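Immunogenic protein MPT63/MPB63 (PDB 1LMI) is of unknown biochemical function but is a major secreted, immunogenic beta-sandwich protein of Mycobacterium tuberculosis. Local coordinates at residues 45-50 with 104-109; 69-74 with 116-121; 34-39 with 85-90; 7-12 with 26-31. All coordinates share one frame; numbering follows the deposited sequence.

Contact 1 of 4, residues 45-50 with 104-109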
loop_
_atom_site.group_PDB
_atom_site.type_symbol
_atom_site.label_atom_id
_atom_site.label_comp_id
_atom_site.label_asym_id
_atom_site.label_seq_id
_atom_site.Cartn_x
_atom_site.Cartn_y
_atom_site.Cartn_z
ATOM N N GLY A 45 4.394 -18.689 0.704
ATOM C CA GLY A 45 2.977 -19.015 0.693
ATOM C C GLY A 45 2.389 -18.717 -0.680
ATOM O O GLY A 45 2.894 -19.139 -1.725
ATOM N N GLN A 46 1.276 -17.972 -0.634
ATOM C CA GLN A 46 0.579 -17.572 -1.839
ATOM C C GLN A 46 0.770 -16.076 -2.139
ATOM O O GLN A 46 0.492 -15.289 -1.238
ATOM C CB GLN A 46 -0.915 -17.856 -1.646
ATOM C CG GLN A 46 -1.765 -17.318 -2.794
ATOM C CD GLN A 46 -1.562 -18.082 -4.076
ATOM O OE1 GLN A 46 -1.614 -19.319 -4.098
ATOM N NE2 GLN A 46 -1.346 -17.386 -5.176
ATOM N N VAL A 47 1.157 -15.756 -3.361
ATOM C CA VAL A 47 1.309 -14.318 -3.649
ATOM C C VAL A 47 -0.080 -13.664 -3.739
ATOM O O VAL A 47 -0.962 -14.199 -4.404
ATOM C CB VAL A 47 2.068 -14.040 -4.935
ATOM C CG1 VAL A 47 2.161 -12.541 -5.212
ATOM C CG2 VAL A 47 3.466 -14.661 -4.884
ATOM N N TRP A 48 -0.221 -12.551 -3.036
ATOM C CA TRP A 48 -1.415 -11.709 -3.140
ATOM C C TRP A 48 -0.991 -10.379 -3.755
ATOM O O TRP A 48 0.184 -9.992 -3.811
ATOM C CB TRP A 48 -2.069 -11.467 -1.775
ATOM C CG TRP A 48 -2.992 -12.601 -1.424
ATOM C CD1 TRP A 48 -2.641 -13.928 -1.383
ATOM C CD2 TRP A 48 -4.373 -12.495 -1.093
ATOM N NE1 TRP A 48 -3.755 -14.667 -1.021
ATOM C CE2 TRP A 48 -4.822 -13.807 -0.841
ATOM C CE3 TRP A 48 -5.295 -11.426 -0.961
ATOM C CZ2 TRP A 48 -6.125 -14.095 -0.482
ATOM C CZ3 TRP A 48 -6.584 -11.724 -0.605
ATOM C CH2 TRP A 48 -7.001 -13.041 -0.365
ATOM N N GLU A 49 -1.980 -9.644 -4.258
ATOM C CA GLU A 49 -1.744 -8.344 -4.838
ATOM C C GLU A 49 -2.833 -7.355 -4.376
ATOM O O GLU A 49 -3.893 -7.745 -3.909
ATOM C CB GLU A 49 -1.718 -8.386 -6.366
ATOM C CG GLU A 49 -3.042 -8.845 -6.987
ATOM C CD GLU A 49 -3.066 -8.752 -8.488
ATOM O OE1 GLU A 49 -2.383 -9.565 -9.171
ATOM O OE2 GLU A 49 -3.738 -7.875 -9.042
ATOM N N ALA A 50 -2.497 -6.068 -4.526
ATOM C CA ALA A 50 -3.521 -5.032 -4.481
ATOM C C ALA A 50 -3.109 -3.998 -5.551
ATOM O O ALA A 50 -1.975 -3.955 -6.039
ATOM C CB ALA A 50 -3.721 -4.392 -3.129
ATOM N N LYS A 104 0.638 -2.198 -9.165
ATOM C CA LYS A 104 0.445 -3.232 -8.162
ATOM C C LYS A 104 1.456 -3.223 -7.026
ATOM O O LYS A 104 2.589 -2.770 -7.147
ATOM C CB LYS A 104 0.566 -4.610 -8.855
ATOM C CG LYS A 104 -0.380 -4.746 -10.042
ATOM C CD LYS A 104 -1.821 -4.751 -9.594
ATOM C CE LYS A 104 -2.738 -5.642 -10.404
ATOM N NZ LYS A 104 -2.584 -5.545 -11.873
ATOM N N ILE A 105 1.002 -3.789 -5.908
ATOM C CA ILE A 105 1.881 -4.095 -4.771
ATOM C C ILE A 105 1.598 -5.553 -4.436
ATOM O O ILE A 105 0.476 -6.027 -4.662
ATOM C CB ILE A 105 1.620 -3.175 -3.569
ATOM C CG1 ILE A 105 0.139 -3.091 -3.177
ATOM C CG2 ILE A 105 2.180 -1.758 -3.792
ATOM C CD1 ILE A 105 -0.121 -2.324 -1.895
ATOM N N TYR A 106 2.580 -6.282 -3.947
ATOM C CA TYR A 106 2.434 -7.706 -3.664
ATOM C C TYR A 106 2.727 -8.080 -2.219
ATOM O O TYR A 106 3.417 -7.345 -1.522
ATOM C CB TYR A 106 3.390 -8.462 -4.606
ATOM C CG TYR A 106 3.005 -8.271 -6.066
ATOM C CD1 TYR A 106 1.962 -9.010 -6.586
ATOM C CD2 TYR A 106 3.657 -7.364 -6.892
ATOM C CE1 TYR A 106 1.577 -8.873 -7.908
ATOM C CE2 TYR A 106 3.276 -7.213 -8.219
ATOM C CZ TYR A 106 2.238 -7.973 -8.713
ATOM O OH TYR A 106 1.859 -7.800 -10.033
ATOM N N PHE A 107 2.215 -9.237 -1.796
ATOM C CA PHE A 107 2.381 -9.753 -0.435
ATOM C C PHE A 107 2.607 -11.274 -0.481
ATOM O O PHE A 107 2.076 -11.923 -1.396
ATOM C CB PHE A 107 1.153 -9.453 0.428
ATOM C CG PHE A 107 0.680 -8.014 0.377
ATOM C CD1 PHE A 107 1.207 -7.049 1.204
ATOM C CD2 PHE A 107 -0.311 -7.665 -0.531
ATOM C CE1 PHE A 107 0.765 -5.755 1.116
ATOM C CE2 PHE A 107 -0.753 -6.342 -0.622
ATOM C CZ PHE A 107 -0.215 -5.378 0.202
ATOM N N ASP A 108 3.333 -11.854 0.452
ATOM C CA ASP A 108 3.482 -13.317 0.502
ATOM C C ASP A 108 2.607 -13.844 1.621
ATOM O O ASP A 108 2.926 -13.728 2.803
ATOM C CB ASP A 108 4.957 -13.657 0.751
ATOM C CG ASP A 108 5.265 -15.135 0.708
ATOM O OD1 ASP A 108 4.321 -15.909 0.418
ATOM O OD2 ASP A 108 6.447 -15.486 0.963
ATOM N N VAL A 109 1.414 -14.378 1.286
ATOM C CA VAL A 109 0.461 -14.733 2.320
ATOM C C VAL A 109 0.721 -16.164 2.793
ATOM O O VAL A 109 0.527 -17.108 2.039
ATOM C CB VAL A 109 -0.979 -14.555 1.797
ATOM C CG1 VAL A 109 -2.004 -15.118 2.777
ATOM C CG2 VAL A 109 -1.271 -13.081 1.496
HETATM O O HOH W 1 -4.735 -8.208 -11.749
HETATM O O HOH W 2 -0.371 -8.634 -11.276
#

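Contact 2 of 4, residues 69-74 with 116-121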
loop_
_atom_site.group_PDB
_atom_site.type_symbol
_atom_site.label_atom_id
_atom_site.label_comp_id
_atom_site.label_asym_id
_atom_site.label_seq_id
_atom_site.Cartn_x
_atom_site.Cartn_y
_atom_site.Cartn_z
ATOM N N ASN A 69 1.221 -3.027 3.935
ATOM C CA ASN A 69 1.018 -4.290 4.602
ATOM C C ASN A 69 -0.405 -4.792 4.297
ATOM O O ASN A 69 -1.311 -3.951 4.121
ATOM C CB ASN A 69 1.140 -4.201 6.129
ATOM C CG ASN A 69 2.457 -3.626 6.621
ATOM O OD1 ASN A 69 3.375 -4.427 6.818
ATOM N ND2 ASN A 69 2.547 -2.300 6.748
ATOM N N ALA A 70 -0.541 -6.109 4.238
ATOM C CA ALA A 70 -1.843 -6.767 4.132
ATOM C C ALA A 70 -2.132 -7.448 5.450
ATOM O O ALA A 70 -1.243 -8.057 6.047
ATOM C CB ALA A 70 -1.872 -7.692 2.935
ATOM N N ARG A 71 -3.372 -7.318 5.939
ATOM C CA ARG A 71 -3.683 -7.883 7.247
ATOM C C ARG A 71 -4.994 -8.646 7.227
ATOM O O ARG A 71 -5.837 -8.439 6.356
ATOM C CB ARG A 71 -3.788 -6.785 8.306
ATOM C CG ARG A 71 -2.519 -5.947 8.441
ATOM C CD ARG A 71 -2.765 -4.927 9.570
ATOM N NE ARG A 71 -1.509 -4.217 9.814
ATOM C CZ ARG A 71 -1.443 -3.065 10.464
ATOM N NH1 ARG A 71 -2.531 -2.496 10.942
ATOM N NH2 ARG A 71 -0.257 -2.481 10.647
ATOM N N THR A 72 -5.126 -9.505 8.222
ATOM C CA THR A 72 -6.384 -10.112 8.603
ATOM C C THR A 72 -7.053 -9.273 9.695
ATOM O O THR A 72 -6.431 -8.428 10.341
ATOM C CB THR A 72 -6.268 -11.547 9.148
ATOM O OG1 THR A 72 -5.595 -11.425 10.424
ATOM C CG2 THR A 72 -5.466 -12.401 8.209
ATOM N N ALA A 73 -8.356 -9.481 9.902
ATOM C CA ALA A 73 -9.056 -8.677 10.888
ATOM C C ALA A 73 -8.490 -8.777 12.300
ATOM O O ALA A 73 -8.569 -7.792 13.046
ATOM C CB ALA A 73 -10.522 -9.102 10.957
ATOM N N ASP A 74 -7.945 -9.937 12.662
ATOM C CA ASP A 74 -7.450 -10.053 14.046
ATOM C C ASP A 74 -6.047 -9.484 14.177
ATOM O O ASP A 74 -5.523 -9.268 15.275
ATOM C CB ASP A 74 -7.510 -11.500 14.513
ATOM C CG ASP A 74 -6.737 -12.473 13.654
ATOM O OD1 ASP A 74 -5.857 -12.032 12.887
ATOM O OD2 ASP A 74 -7.010 -13.691 13.755
ATOM N N ILE A 116 -7.588 -6.605 4.538
ATOM C CA ILE A 116 -7.266 -5.244 4.931
ATOM C C ILE A 116 -5.902 -4.877 4.362
ATOM O O ILE A 116 -5.009 -5.719 4.249
ATOM C CB ILE A 116 -7.216 -5.168 6.461
ATOM C CG1 ILE A 116 -8.605 -5.396 7.083
ATOM C CG2 ILE A 116 -6.590 -3.870 6.980
ATOM C CD1 ILE A 116 -8.476 -5.820 8.545
ATOM N N VAL A 117 -5.728 -3.592 3.966
ATOM C CA VAL A 117 -4.386 -3.105 3.686
ATOM C C VAL A 117 -4.099 -1.947 4.644
ATOM O O VAL A 117 -4.964 -1.132 4.935
ATOM C CB VAL A 117 -4.214 -2.668 2.219
ATOM C CG1 VAL A 117 -2.897 -1.940 1.976
ATOM C CG2 VAL A 117 -4.272 -3.897 1.334
ATOM N N ALA A 118 -2.883 -1.879 5.186
ATOM C CA ALA A 118 -2.563 -0.781 6.118
ATOM C C ALA A 118 -1.213 -0.173 5.736
ATOM O O ALA A 118 -0.302 -0.953 5.371
ATOM C CB ALA A 118 -2.505 -1.283 7.546
ATOM N N MET A 119 -1.068 1.138 5.823
ATOM C CA MET A 119 0.244 1.763 5.666
ATOM C C MET A 119 0.749 2.109 7.072
ATOM O O MET A 119 0.041 2.816 7.789
ATOM C CB MET A 119 0.251 3.047 4.814
ATOM C CG MET A 119 0.032 2.841 3.323
ATOM S SD MET A 119 0.251 4.395 2.354
ATOM C CE MET A 119 0.171 5.514 3.753
ATOM N N ASN A 120 1.949 1.636 7.425
ATOM C CA ASN A 120 2.575 1.898 8.719
ATOM C C ASN A 120 4.006 2.372 8.479
ATOM O O ASN A 120 4.701 1.792 7.658
ATOM C CB ASN A 120 2.513 0.619 9.535
ATOM C CG ASN A 120 3.127 0.629 10.937
ATOM O OD1 ASN A 120 2.400 0.422 11.931
ATOM N ND2 ASN A 120 4.425 0.817 10.979
ATOM N N ASN A 121 4.377 3.433 9.230
ATOM C CA ASN A 121 5.660 4.069 8.941
ATOM C C ASN A 121 6.728 3.616 9.956
ATOM O O ASN A 121 7.726 4.347 9.988
ATOM C CB ASN A 121 5.567 5.602 8.966
ATOM C CG ASN A 121 5.136 6.101 10.338
ATOM O OD1 ASN A 121 4.939 5.408 11.321
ATOM N ND2 ASN A 121 4.978 7.448 10.381
#

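Contact 3 of 4, residues 34-39 with 85-90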
loop_
_atom_site.group_PDB
_atom_site.type_symbol
_atom_site.label_atom_id
_atom_site.label_comp_id
_atom_site.label_asym_id
_atom_site.label_seq_id
_atom_site.Cartn_x
_atom_site.Cartn_y
_atom_site.Cartn_z
ATOM N N SER A 34 -3.134 -13.565 -6.089
ATOM C CA SER A 34 -2.512 -13.206 -7.345
ATOM C C SER A 34 -2.016 -14.476 -8.053
ATOM O O SER A 34 -1.697 -15.468 -7.414
ATOM C CB SER A 34 -1.331 -12.260 -7.120
ATOM O OG SER A 34 -0.805 -11.668 -8.290
ATOM N N THR A 35 -1.971 -14.384 -9.355
ATOM C CA THR A 35 -1.298 -15.368 -10.189
ATOM C C THR A 35 0.103 -14.863 -10.536
ATOM O O THR A 35 0.855 -15.598 -11.174
ATOM C CB THR A 35 -2.045 -15.593 -11.511
ATOM O OG1 THR A 35 -2.033 -14.347 -12.231
ATOM C CG2 THR A 35 -3.506 -15.954 -11.291
ATOM N N ALA A 36 0.441 -13.630 -10.156
ATOM C CA ALA A 36 1.789 -13.129 -10.404
ATOM C C ALA A 36 2.819 -14.119 -9.851
ATOM O O ALA A 36 2.655 -14.695 -8.788
ATOM C CB ALA A 36 2.092 -11.770 -9.785
ATOM N N VAL A 37 3.877 -14.286 -10.627
ATOM C CA VAL A 37 5.087 -14.947 -10.134
ATOM C C VAL A 37 6.045 -13.774 -9.950
ATOM O O VAL A 37 6.198 -12.960 -10.872
ATOM C CB VAL A 37 5.544 -16.058 -11.075
ATOM C CG1 VAL A 37 5.285 -15.671 -12.529
ATOM C CG2 VAL A 37 7.013 -16.401 -10.900
ATOM N N ILE A 38 6.603 -13.638 -8.762
ATOM C CA ILE A 38 7.215 -12.318 -8.481
ATOM C C ILE A 38 8.416 -12.136 -9.387
ATOM O O ILE A 38 8.480 -11.286 -10.261
ATOM C CB ILE A 38 7.507 -12.215 -6.976
ATOM C CG1 ILE A 38 6.227 -12.065 -6.139
ATOM C CG2 ILE A 38 8.499 -11.114 -6.655
ATOM C CD1 ILE A 38 5.684 -10.660 -6.073
ATOM N N PRO A 39 9.319 -13.057 -9.225
ATOM C CA PRO A 39 10.323 -13.354 -8.241
ATOM C C PRO A 39 11.693 -13.402 -8.902
ATOM O O PRO A 39 12.034 -12.512 -9.670
ATOM C CB PRO A 39 9.755 -14.724 -7.826
ATOM C CG PRO A 39 9.625 -15.359 -9.183
ATOM C CD PRO A 39 9.390 -14.234 -10.170
ATOM N N ALA A 85 10.654 -7.127 -7.836
ATOM C CA ALA A 85 10.424 -7.675 -9.170
ATOM C C ALA A 85 9.022 -7.222 -9.610
ATOM O O ALA A 85 8.854 -6.010 -9.784
ATOM C CB ALA A 85 10.543 -9.178 -9.212
ATOM N N GLY A 86 8.062 -8.094 -9.381
ATOM C CA GLY A 86 6.635 -7.986 -9.500
ATOM C C GLY A 86 6.116 -7.293 -10.740
ATOM O O GLY A 86 6.579 -6.215 -11.116
ATOM N N PRO A 87 5.142 -7.917 -11.410
ATOM C CA PRO A 87 4.578 -7.344 -12.617
ATOM C C PRO A 87 3.704 -6.112 -12.350
ATOM O O PRO A 87 2.948 -6.081 -11.379
ATOM C CB PRO A 87 3.696 -8.453 -13.191
ATOM C CG PRO A 87 3.551 -9.478 -12.132
ATOM C CD PRO A 87 4.551 -9.212 -11.056
ATOM N N ASP A 88 3.862 -5.156 -13.259
ATOM C CA ASP A 88 3.150 -3.886 -13.275
ATOM C C ASP A 88 3.158 -3.266 -11.881
ATOM O O ASP A 88 2.115 -2.754 -11.449
ATOM C CB ASP A 88 1.716 -4.083 -13.745
ATOM C CG ASP A 88 1.630 -5.089 -14.880
ATOM O OD1 ASP A 88 2.330 -4.855 -15.891
ATOM O OD2 ASP A 88 0.879 -6.078 -14.737
ATOM N N THR A 89 4.308 -3.332 -11.237
ATOM C CA THR A 89 4.486 -2.748 -9.923
ATOM C C THR A 89 4.358 -1.229 -9.975
ATOM O O THR A 89 4.843 -0.575 -10.899
ATOM C CB THR A 89 5.854 -3.124 -9.323
ATOM O OG1 THR A 89 5.856 -4.526 -9.001
ATOM C CG2 THR A 89 6.097 -2.421 -8.000
ATOM N N ILE A 90 3.738 -0.625 -8.968
ATOM C CA ILE A 90 3.771 0.835 -8.888
ATOM C C ILE A 90 5.219 1.337 -8.867
ATOM O O ILE A 90 6.120 0.688 -8.299
ATOM C CB ILE A 90 2.999 1.328 -7.655
ATOM C CG1 ILE A 90 2.790 2.842 -7.637
ATOM C CG2 ILE A 90 3.646 0.816 -6.369
ATOM C CD1 ILE A 90 1.742 3.302 -6.629
#

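Contact 4 of 4, residues 7-12 with 26-31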
loop_
_atom_site.group_PDB
_atom_site.type_symbol
_atom_site.label_atom_id
_atom_site.label_comp_id
_atom_site.label_asym_id
_atom_site.label_seq_id
_atom_site.Cartn_x
_atom_site.Cartn_y
_atom_site.Cartn_z
ATOM N N GLY A 7 -10.680 3.706 6.111
ATOM C CA GLY A 7 -11.823 3.753 5.203
ATOM C C GLY A 7 -11.950 2.445 4.463
ATOM O O GLY A 7 -11.450 1.425 4.942
ATOM N N LYS A 8 -12.595 2.431 3.322
ATOM C CA LYS A 8 -12.938 1.232 2.585
ATOM C C LYS A 8 -11.970 0.965 1.443
ATOM O O LYS A 8 -11.551 1.913 0.781
ATOM C CB LYS A 8 -14.354 1.376 1.991
ATOM C CG LYS A 8 -15.422 1.217 3.059
ATOM C CD LYS A 8 -15.509 2.397 4.009
ATOM C CE LYS A 8 -16.475 3.459 3.515
ATOM N NZ LYS A 8 -17.644 3.665 4.414
ATOM N N LEU A 9 -11.652 -0.308 1.235
ATOM C CA LEU A 9 -11.034 -0.691 -0.033
ATOM C C LEU A 9 -11.844 -0.116 -1.177
ATOM O O LEU A 9 -13.085 -0.223 -1.127
ATOM C CB LEU A 9 -10.949 -2.217 -0.136
ATOM C CG LEU A 9 -9.895 -2.835 0.794
ATOM C CD1 LEU A 9 -10.261 -4.266 1.135
ATOM C CD2 LEU A 9 -8.509 -2.730 0.170
ATOM N N GLY A 10 -11.147 0.446 -2.145
ATOM C CA GLY A 10 -11.760 1.136 -3.277
ATOM C C GLY A 10 -11.760 2.646 -3.074
ATOM O O GLY A 10 -11.977 3.373 -4.059
ATOM N N SER A 11 -11.544 3.138 -1.858
ATOM C CA SER A 11 -11.592 4.573 -1.583
ATOM C C SER A 11 -10.200 5.191 -1.468
ATOM O O SER A 11 -9.249 4.544 -1.055
ATOM C CB SER A 11 -12.318 4.881 -0.292
ATOM O OG SER A 11 -13.702 4.541 -0.418
ATOM N N GLU A 12 -10.121 6.457 -1.830
ATOM C CA GLU A 12 -8.912 7.255 -1.652
ATOM C C GLU A 12 -8.963 8.011 -0.336
ATOM O O GLU A 12 -9.936 8.736 -0.076
ATOM C CB GLU A 12 -8.773 8.245 -2.815
ATOM C CG GLU A 12 -7.391 8.921 -2.792
ATOM C CD GLU A 12 -7.161 9.569 -4.142
ATOM O OE1 GLU A 12 -7.265 8.831 -5.153
ATOM O OE2 GLU A 12 -6.942 10.807 -4.155
ATOM N N TRP A 26 -4.086 8.320 -1.061
ATOM C CA TRP A 26 -3.793 6.977 -1.509
ATOM C C TRP A 26 -5.120 6.201 -1.673
ATOM O O TRP A 26 -5.945 6.210 -0.761
ATOM C CB TRP A 26 -2.930 6.211 -0.520
ATOM C CG TRP A 26 -1.438 6.346 -0.537
ATOM C CD1 TRP A 26 -0.669 7.119 0.297
ATOM C CD2 TRP A 26 -0.569 5.651 -1.441
ATOM N NE1 TRP A 26 0.672 6.921 -0.077
ATOM C CE2 TRP A 26 0.740 6.043 -1.123
ATOM C CE3 TRP A 26 -0.787 4.744 -2.493
ATOM C CZ2 TRP A 26 1.854 5.561 -1.812
ATOM C CZ3 TRP A 26 0.328 4.272 -3.173
ATOM C CH2 TRP A 26 1.613 4.679 -2.831
ATOM N N LYS A 27 -5.238 5.542 -2.822
ATOM C CA LYS A 27 -6.325 4.603 -3.069
ATOM C C LYS A 27 -5.735 3.185 -3.047
ATOM O O LYS A 27 -4.700 2.967 -3.692
ATOM C CB LYS A 27 -7.006 4.825 -4.407
ATOM C CG LYS A 27 -8.170 3.859 -4.696
ATOM C CD LYS A 27 -8.732 4.121 -6.100
ATOM C CE LYS A 27 -9.618 2.974 -6.548
ATOM N NZ LYS A 27 -10.403 3.303 -7.775
ATOM N N VAL A 28 -6.426 2.298 -2.343
ATOM C CA VAL A 28 -6.072 0.871 -2.425
ATOM C C VAL A 28 -7.352 0.113 -2.754
ATOM O O VAL A 28 -8.437 0.371 -2.185
ATOM C CB VAL A 28 -5.414 0.346 -1.142
ATOM C CG1 VAL A 28 -5.124 -1.148 -1.241
ATOM C CG2 VAL A 28 -4.106 1.086 -0.890
ATOM N N SER A 29 -7.225 -0.774 -3.769
ATOM C CA SER A 29 -8.386 -1.558 -4.183
ATOM C C SER A 29 -7.927 -2.894 -4.752
ATOM O O SER A 29 -6.741 -3.133 -4.992
ATOM C CB SER A 29 -9.220 -0.811 -5.248
ATOM O OG SER A 29 -8.420 -0.629 -6.398
ATOM N N ASP A 30 -8.867 -3.809 -5.006
ATOM C CA ASP A 30 -8.527 -5.045 -5.716
ATOM C C ASP A 30 -7.415 -5.852 -4.998
ATOM O O ASP A 30 -6.465 -6.393 -5.571
ATOM C CB ASP A 30 -8.153 -4.777 -7.167
ATOM C CG ASP A 30 -9.164 -3.951 -7.929
ATOM O OD1 ASP A 30 -10.067 -4.538 -8.566
ATOM O OD2 ASP A 30 -9.092 -2.702 -7.919
ATOM N N LEU A 31 -7.565 -5.973 -3.677
ATOM C CA LEU A 31 -6.777 -6.879 -2.878
ATOM C C LEU A 31 -7.246 -8.320 -3.088
ATOM O O LEU A 31 -8.407 -8.648 -2.776
ATOM C CB LEU A 31 -6.907 -6.504 -1.399
ATOM C CG LEU A 31 -6.298 -7.497 -0.405
ATOM C CD1 LEU A 31 -4.774 -7.511 -0.466
ATOM C CD2 LEU A 31 -6.756 -7.183 1.006
#

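Contact 1 of 4, residues 45-50 with 104-109
Antiparallel pairing in the four-stranded sheet of the beta sandwich sets Trp48 opposite Phe107 and Glu49 opposite Tyr106 in strands 46-50 and 104-109. Gln46, Trp48 and Ala50 form the hydrogen-bonded pairs, with Val109, Phe107 and Ile105; the bond from Trp48 N to Phe107 O is 2.9 Å and nearly straight (171°). Val109 CG2, anti to its own carbonyl carbon, rests over a face of the Trp48 indole as a CH-pi contact, 3.6 Å from the centroid of the five-membered ring. Next to the first pair, Asp108 CG is anti to its backbone N (chi1 -175°), and OD1 takes Gly45 N on its syn lone pair at 2.8 Å, while OD2 accepts from Ala44 N. On the sheet face that carries Asp108, Val47 CG1 meets Tyr106 CD1 at 3.8 Å. A water donates to both Glu49 OE1 and Tyr106 OH, the latter at 2.7 Å; Ser34 OG is a further partner of Glu49 OE1, and Pro87 O of Tyr106 OH. Strand 22-33 borders strand 46-56 on its other side. Ile105 and Phe107 point across the sandwich to Phe68 and Ala70 of strand 68-71, whereas Tyr106 packs against the loop residues Ala36 and Ile38.

Contact 2 of 4, residues 69-74 with 116-121
Arg71 lays its guanidinium over Ala118 on the second sheet of the beta sandwich, where strands 69-71 and 116-120 run antiparallel. CG of Arg71 stands anti to the carbonyl carbon (chi1 -58°) and the chain is extended from there to NE, long enough to pass Ile116 and arrive at Ala118. The Ala118 methyl carbon CB sits over the centre of the flat group, 3.5 Å above its plane. Polar partners fix the rotation of that group: NE bonds to Asn77 OD1, and NH2 makes a salt bridge with Asp125. Asn69, on the same face, also has CG anti to its carbonyl carbon. Its ND2 gives a weak bond to Ala118 O at 3.4 Å, while OD1 receives both Asn77 ND2 and Arg79 NH1, which ties the amide to strand 77-79, the neighbour on the other side of strand 68-71. Beneath these side chains the backbones are joined by Ala118 N to Asn69 O and by Arg71 N to Ile116 O, each 2.8 Å. Val117 and Ala70 occupy the opposite face, which looks into the sandwich. There Val117 CG1, anti to its backbone N, comes within 3.3 Å of Asn69 O, and the side chain packs on Val28 and Leu31 of the facing sheet. Where strand 69-71 ends, Ile116 CD1 touches Ala73 CA at 3.7 Å. In the loop that follows, Thr72 OG1 donates to Asp74 OD1 over 2.6 Å, meeting it from above the carboxylate plane.

Contact 3 of 4, residues 34-39 with 85-90
Ala36 turns its methyl group onto the ring of Pro87, with CB 3.6 Å from CG and 3.8 Å from CD of the proline. The ring thus meets the methyl with the CG-CD side, and CD also lies near Val37 O. Further along, Ile38 approaches Ala85 and Gly86. With CG1 anti to the carbonyl carbon (chi1 -72°), the CG2 branch stands anti to the backbone N and touches Ala85 CB at 3.8 Å. The carbonyl it flanks accepts a weak, bent bond from Gly86 N, 3.3 Å from Ile38 O with an angle of 131° at the hydrogen. Ala85 is poorly ordered, so the details at that end are less certain. Both segments are irregular surface loops of the beta sandwich: residues 34-39 lie between strands 22-33 and 46-56, whereas the loop of residues 85-90 follows strand 77-79 and precedes strand 100-109. Tyr106 of strand 100-109 also touches Thr89, while Leu81 and Val47 are further apolar neighbours of Ile38. At the start of the first loop an ST turn bends the backbone: Ser34 OG accepts Ala36 N at 3.0 Å. The second loop turns at Gly86, whose phi is positive (44°), before Pro87. Beyond Pro87, the backbones of Asp88 and Ile90 bond to Lys104, which lays this loop against edge strand 100-109.

Contact 4 of 4, residues 7-12 with 26-31
Trp26 meets Glu12 through its backbone: Trp26 O receives a CA-H contact from Glu12 CA at 3.3 Å, and Glu12 CG packs against the same peptide. The indole points the other way, into the beta sandwich, edge-to-face with Phe68. Lys27 comes next, its side chain extended, with CG anti to the backbone N (chi1 -179°). It runs past Ser11 and brings CE within 3.5 Å of Gly10 O. Lys27 and Glu12 cross at about a right angle and their charged atoms do not meet, OE1 and NZ lying 6.9 Å apart; Glu12 OE2 bonds instead to Asn55. Val28 supplies the strong link: Gly10 N donates to Val28 O at 2.7 Å, almost straight (174°) and in the carbonyl plane. On the buried side Val28 CG1 touches Leu9 CD2 at 4.0 Å. Ser29 sets CB against Gly10 CA at 3.8 Å and turns OG to Asp30 OD2. Leu31 closes the row, its CB 4.4 Å from Leu9 CD2. Gly10 is the third residue of a type II turn from Lys8 to Ser11, closed by Ser11 N to Lys8 O at 2.9 Å; its backbone angles there suit glycine. Here the chain leaves strand 5-8 of one sheet for strand 12-17 of the other. One short, straight hydrogen bond, backed by CA-H contacts and Leu9 packing, therefore holds the passage between sheets against strand 22-33, without a salt bridge.

From the N terminus, contact 4 closes first: the chain passes from one sheet to the other, and the second strand of the hairpin 12-17/22-33 returns past residues 7-12. It is complete before the other three open. These start in the order 34-39, 45-50, 69-74 and close in the same order at 85-90, 104-109 and 116-121, so contacts 3, 1 and 2 all cross one another and none encloses another. Contact 1 joins neighbouring strands of the four-stranded sheet, contact 2 those of the mixed sheet, and contact 3 two loops beside strand 100-109. The sheets meet where Met119 of contact 2 reaches Trp26 of contact 4, which Ile90 of contact 3 also touches.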